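Local coordinates for protein prolyl endopeptidase (Myxococcus xanthus, PDB 2BKL) that probably cleaves oligopeptides after proline, and less readily after alanine, as a serine peptidase of the S9A family, at residues P387-K392 and S400-K405. Numbering follows the deposited sequence.
Sequences PRQIYK and SELWAK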
ATOM      1  N   PRO A 387     -12.761 -11.416 -10.808  1.00 13.97           N
ATOM      2  CA  PRO A 387     -12.822  -9.951 -10.768  1.00 11.92           C
ATOM      3  C   PRO A 387     -13.728  -9.403  -9.651  1.00 11.53           C
ATOM      4  O   PRO A 387     -14.636 -10.113  -9.225  1.00 11.48           O
ATOM      5  CB  PRO A 387     -13.368  -9.591 -12.173  1.00 12.66           C
ATOM      6  CG  PRO A 387     -12.988 -10.724 -13.008  1.00 14.89           C
ATOM      7  CD  PRO A 387     -13.105 -11.932 -12.143  1.00 13.74           C
ATOM      8  N   ARG A 388     -13.503  -8.161  -9.212  1.00 12.31           N
ATOM      9  CA  ARG A 388     -14.226  -7.568  -8.092  1.00 15.11           C
ATOM     10  C   ARG A 388     -15.720  -7.690  -8.230  1.00 11.73           C
ATOM     11  O   ARG A 388     -16.298  -7.360  -9.250  1.00 11.79           O
ATOM     12  CB  ARG A 388     -13.899  -6.068  -7.939  1.00 19.11           C
ATOM     13  CG  ARG A 388     -12.614  -5.764  -7.225  1.00 25.25           C
ATOM     14  CD  ARG A 388     -12.121  -4.334  -7.440  1.00 25.98           C
ATOM     15  NE  ARG A 388     -13.133  -3.310  -7.178  1.00 29.34           N
ATOM     16  CZ  ARG A 388     -13.245  -2.618  -6.035  1.00 29.34           C
ATOM     17  NH1 ARG A 388     -12.397  -2.814  -5.029  1.00 30.43           N
ATOM     18  NH2 ARG A 388     -14.208  -1.703  -5.902  1.00 28.29           N
ATOM     19  N   GLN A 389     -16.330  -8.158  -7.156  1.00  9.84           N
ATOM     20  CA  GLN A 389     -17.761  -8.192  -6.993  1.00 11.16           C
ATOM     21  C   GLN A 389     -18.089  -7.398  -5.752  1.00 10.95           C
ATOM     22  O   GLN A 389     -17.407  -7.526  -4.752  1.00 14.55           O
ATOM     23  CB  GLN A 389     -18.208  -9.612  -6.770  1.00 11.71           C
ATOM     24  CG  GLN A 389     -17.950 -10.518  -7.988  1.00 12.90           C
ATOM     25  CD  GLN A 389     -18.263 -11.975  -7.752  1.00 16.03           C
ATOM     26  OE1 GLN A 389     -18.515 -12.407  -6.625  1.00 19.88           O
ATOM     27  NE2 GLN A 389     -18.195 -12.757  -8.819  1.00 19.52           N
ATOM     28  N   ILE A 390     -19.137  -6.606  -5.788  1.00  7.51           N
ATOM     29  CA  ILE A 390     -19.629  -5.911  -4.625  1.00  7.74           C
ATOM     30  C   ILE A 390     -20.988  -6.437  -4.256  1.00  7.61           C
ATOM     31  O   ILE A 390     -21.855  -6.554  -5.100  1.00  7.30           O
ATOM     32  CB  ILE A 390     -19.716  -4.407  -4.876  1.00  8.64           C
ATOM     33  CG1 ILE A 390     -18.353  -3.845  -5.271  1.00  9.90           C
ATOM     34  CG2 ILE A 390     -20.297  -3.707  -3.645  1.00  9.73           C
ATOM     35  CD1 ILE A 390     -18.441  -2.402  -5.689  1.00 11.23           C
ATOM     36  N   TYR A 391     -21.157  -6.760  -2.982  1.00  7.95           N
ATOM     37  CA  TYR A 391     -22.418  -7.221  -2.433  1.00  8.71           C
ATOM     38  C   TYR A 391     -23.025  -6.161  -1.540  1.00  9.66           C
ATOM     39  O   TYR A 391     -22.326  -5.495  -0.768  1.00  9.34           O
ATOM     40  CB  TYR A 391     -22.214  -8.535  -1.651  1.00  9.02           C
ATOM     41  CG  TYR A 391     -21.916  -9.668  -2.590  1.00 10.93           C
ATOM     42  CD1 TYR A 391     -20.627  -9.889  -3.034  1.00  9.77           C
ATOM     43  CD2 TYR A 391     -22.911 -10.492  -3.045  1.00 11.13           C
ATOM     44  CE1 TYR A 391     -20.344 -10.868  -3.924  1.00 13.80           C
ATOM     45  CE2 TYR A 391     -22.635 -11.528  -3.945  1.00 13.37           C
ATOM     46  CZ  TYR A 391     -21.338 -11.689  -4.373  1.00 10.27           C
ATOM     47  OH  TYR A 391     -21.010 -12.704  -5.248  1.00 15.19           O
ATOM     48  N   LYS A 392     -24.338  -6.013  -1.647  1.00  9.01           N
ATOM     49  CA  LYS A 392     -25.100  -5.146  -0.774  1.00 10.51           C
ATOM     50  C   LYS A 392     -25.816  -6.061   0.210  1.00 10.89           C
ATOM     51  O   LYS A 392     -26.516  -6.998  -0.182  1.00 10.95           O
ATOM     52  CB  LYS A 392     -26.094  -4.308  -1.572  1.00 11.57           C
ATOM     53  CG  LYS A 392     -26.976  -3.398  -0.719  1.00 14.68           C
ATOM     54  CD  LYS A 392     -27.912  -2.555  -1.587  1.00 17.44           C
ATOM     55  CE  LYS A 392     -29.093  -2.040  -0.818  1.00 20.76           C
ATOM     56  NZ  LYS A 392     -30.142  -1.513  -1.726  1.00 23.28           N
ATOM     57  N   SER A 400     -28.228 -10.714   1.393  1.00 11.75           N
ATOM     58  CA  SER A 400     -27.109 -10.281   0.578  1.00 13.75           C
ATOM     59  C   SER A 400     -27.446 -10.409  -0.905  1.00 13.93           C
ATOM     60  O   SER A 400     -28.001 -11.423  -1.332  1.00 16.53           O
ATOM     61  CB  SER A 400     -25.907 -11.143   0.905  1.00 14.77           C
ATOM     62  OG  SER A 400     -24.846 -10.849   0.012  1.00 20.05           O
ATOM     63  N   GLU A 401     -27.128  -9.386  -1.676  1.00 13.54           N
ATOM     64  CA  GLU A 401     -27.422  -9.364  -3.118  1.00 17.30           C
ATOM     65  C   GLU A 401     -26.180  -8.884  -3.843  1.00 15.77           C
ATOM     66  O   GLU A 401     -25.539  -7.951  -3.372  1.00 13.75           O
ATOM     67  CB  GLU A 401     -28.531  -8.343  -3.439  1.00 21.70           C
ATOM     68  CG  GLU A 401     -29.825  -8.476  -2.660  1.00 27.51           C
ATOM     69  CD  GLU A 401     -30.795  -7.344  -2.964  1.00 27.11           C
ATOM     70  OE1 GLU A 401     -31.272  -7.254  -4.124  1.00 34.90           O
ATOM     71  OE2 GLU A 401     -31.077  -6.538  -2.056  1.00 33.95           O
ATOM     72  N   LEU A 402     -25.866  -9.467  -4.997  1.00 12.20           N
ATOM     73  CA  LEU A 402     -24.849  -8.897  -5.870  1.00 12.86           C
ATOM     74  C   LEU A 402     -25.283  -7.520  -6.345  1.00 13.67           C
ATOM     75  O   LEU A 402     -26.392  -7.326  -6.872  1.00 16.46           O
ATOM     76  CB  LEU A 402     -24.570  -9.817  -7.050  1.00 11.98           C
ATOM     77  CG  LEU A 402     -23.471  -9.339  -8.003  1.00 14.06           C
ATOM     78  CD1 LEU A 402     -22.101  -9.472  -7.348  1.00 12.27           C
ATOM     79  CD2 LEU A 402     -23.554 -10.148  -9.283  1.00 15.59           C
ATOM     80  N   TRP A 403     -24.410  -6.549  -6.165  1.00 12.01           N
ATOM     81  CA  TRP A 403     -24.671  -5.175  -6.511  1.00 11.55           C
ATOM     82  C   TRP A 403     -23.897  -4.748  -7.765  1.00 12.69           C
ATOM     83  O   TRP A 403     -24.408  -3.972  -8.560  1.00 15.37           O
ATOM     84  CB  TRP A 403     -24.325  -4.287  -5.322  1.00 12.30           C
ATOM     85  CG  TRP A 403     -24.679  -2.829  -5.445  1.00 12.27           C
ATOM     86  CD1 TRP A 403     -25.916  -2.273  -5.270  1.00 13.84           C
ATOM     87  CD2 TRP A 403     -23.790  -1.744  -5.692  1.00 12.63           C
ATOM     88  NE1 TRP A 403     -25.850  -0.911  -5.422  1.00 15.13           N
ATOM     89  CE2 TRP A 403     -24.558  -0.557  -5.694  1.00 14.80           C
ATOM     90  CE3 TRP A 403     -22.418  -1.649  -5.961  1.00 12.00           C
ATOM     91  CZ2 TRP A 403     -23.995   0.700  -5.917  1.00 15.15           C
ATOM     92  CZ3 TRP A 403     -21.860  -0.401  -6.167  1.00 13.80           C
ATOM     93  CH2 TRP A 403     -22.651   0.761  -6.153  1.00 15.07           C
ATOM     94  N   ALA A 404     -22.644  -5.185  -7.888  1.00 10.17           N
ATOM     95  CA  ALA A 404     -21.828  -4.893  -9.062  1.00 11.65           C
ATOM     96  C   ALA A 404     -20.830  -5.997  -9.267  1.00 11.36           C
ATOM     97  O   ALA A 404     -20.428  -6.638  -8.330  1.00 10.99           O
ATOM     98  CB  ALA A 404     -21.096  -3.558  -8.887  1.00 10.96           C
ATOM     99  N   LYS A 405     -20.441  -6.216 -10.522  1.00 11.06           N
ATOM    100  CA  LYS A 405     -19.438  -7.197 -10.888  1.00 13.22           C
ATOM    101  C   LYS A 405     -18.680  -6.651 -12.077  1.00 12.10           C
ATOM    102  O   LYS A 405     -19.304  -6.172 -13.022  1.00 14.57           O
ATOM    103  CB  LYS A 405     -20.154  -8.505 -11.259  1.00 16.37           C
ATOM    104  CG  LYS A 405     -19.293  -9.629 -11.767  1.00 20.60           C
ATOM    105  CD  LYS A 405     -20.081 -10.955 -11.844  1.00 23.07           C
ATOM    106  CE  LYS A 405     -21.020 -11.017 -13.050  1.00 24.83           C
ATOM    107  NZ  LYS A 405     -20.480 -11.851 -14.193  1.00 28.01           N
TER
HETATM  108  O   HOH W   1     -29.300  -6.675   0.187  1.00 28.21           O
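Ile390 lies side by side with Trp403 on the tightly packed face of this antiparallel pair, its CG2 3.8 Å from Trp403 CE3 and its CD1 against CZ3. Ile390 is buried; Val72 and Pro75 of strand 71-78 pack on Trp403, and Tyr378 meets the indole edge-to-face. Trp403 CG stands anti to the backbone N (chi1 -173°), and chi2 of 79° turns the six-membered part of the indole toward Ile390. The backbone at this point forms a classic beta bulge: Trp403 and Ala404 both face Ile390, whose O accepts two bonds, from Trp403 N at 2.8 Å, in the carbonyl plane, and from Ala404 N at 3.2 Å, slightly tilted from it. Ile390 N in turn donates to Ala404 O. Strands 386-394 and 400-405 make a beta hairpin, the outer part of a four-stranded antiparallel sheet, consistent with one blade of the beta-propeller domain of prolyl oligopeptidases. The other face is looser. There Leu402 CD1 sits over one face of the Tyr391 ring in a CH-pi contact, 4.1 Å from the centroid and displaced toward the rim, nearest CZ. Tyr391 OH donates to OE1 of Gln389 at 2.9 Å, standing above the carbonyl plane of the amide, and Tyr379 of the neighbouring strand also meets the ring. An alanine at Tyr391 would probably leave Leu402 CD1 without its aromatic surface and the amide of Gln389 freer to turn. Alongside Gln389 runs exposed Lys405, whose CD comes within 4.0 Å of NE2 before the chain bends and its end leads away. Toward the turn, Lys392 and Glu401 pair through their backbones, and a water donates to both Lys392 O and Glu401 OE2. Their charged ends do not touch: Lys392 NZ stays 5.1 Å from Glu401 OE2.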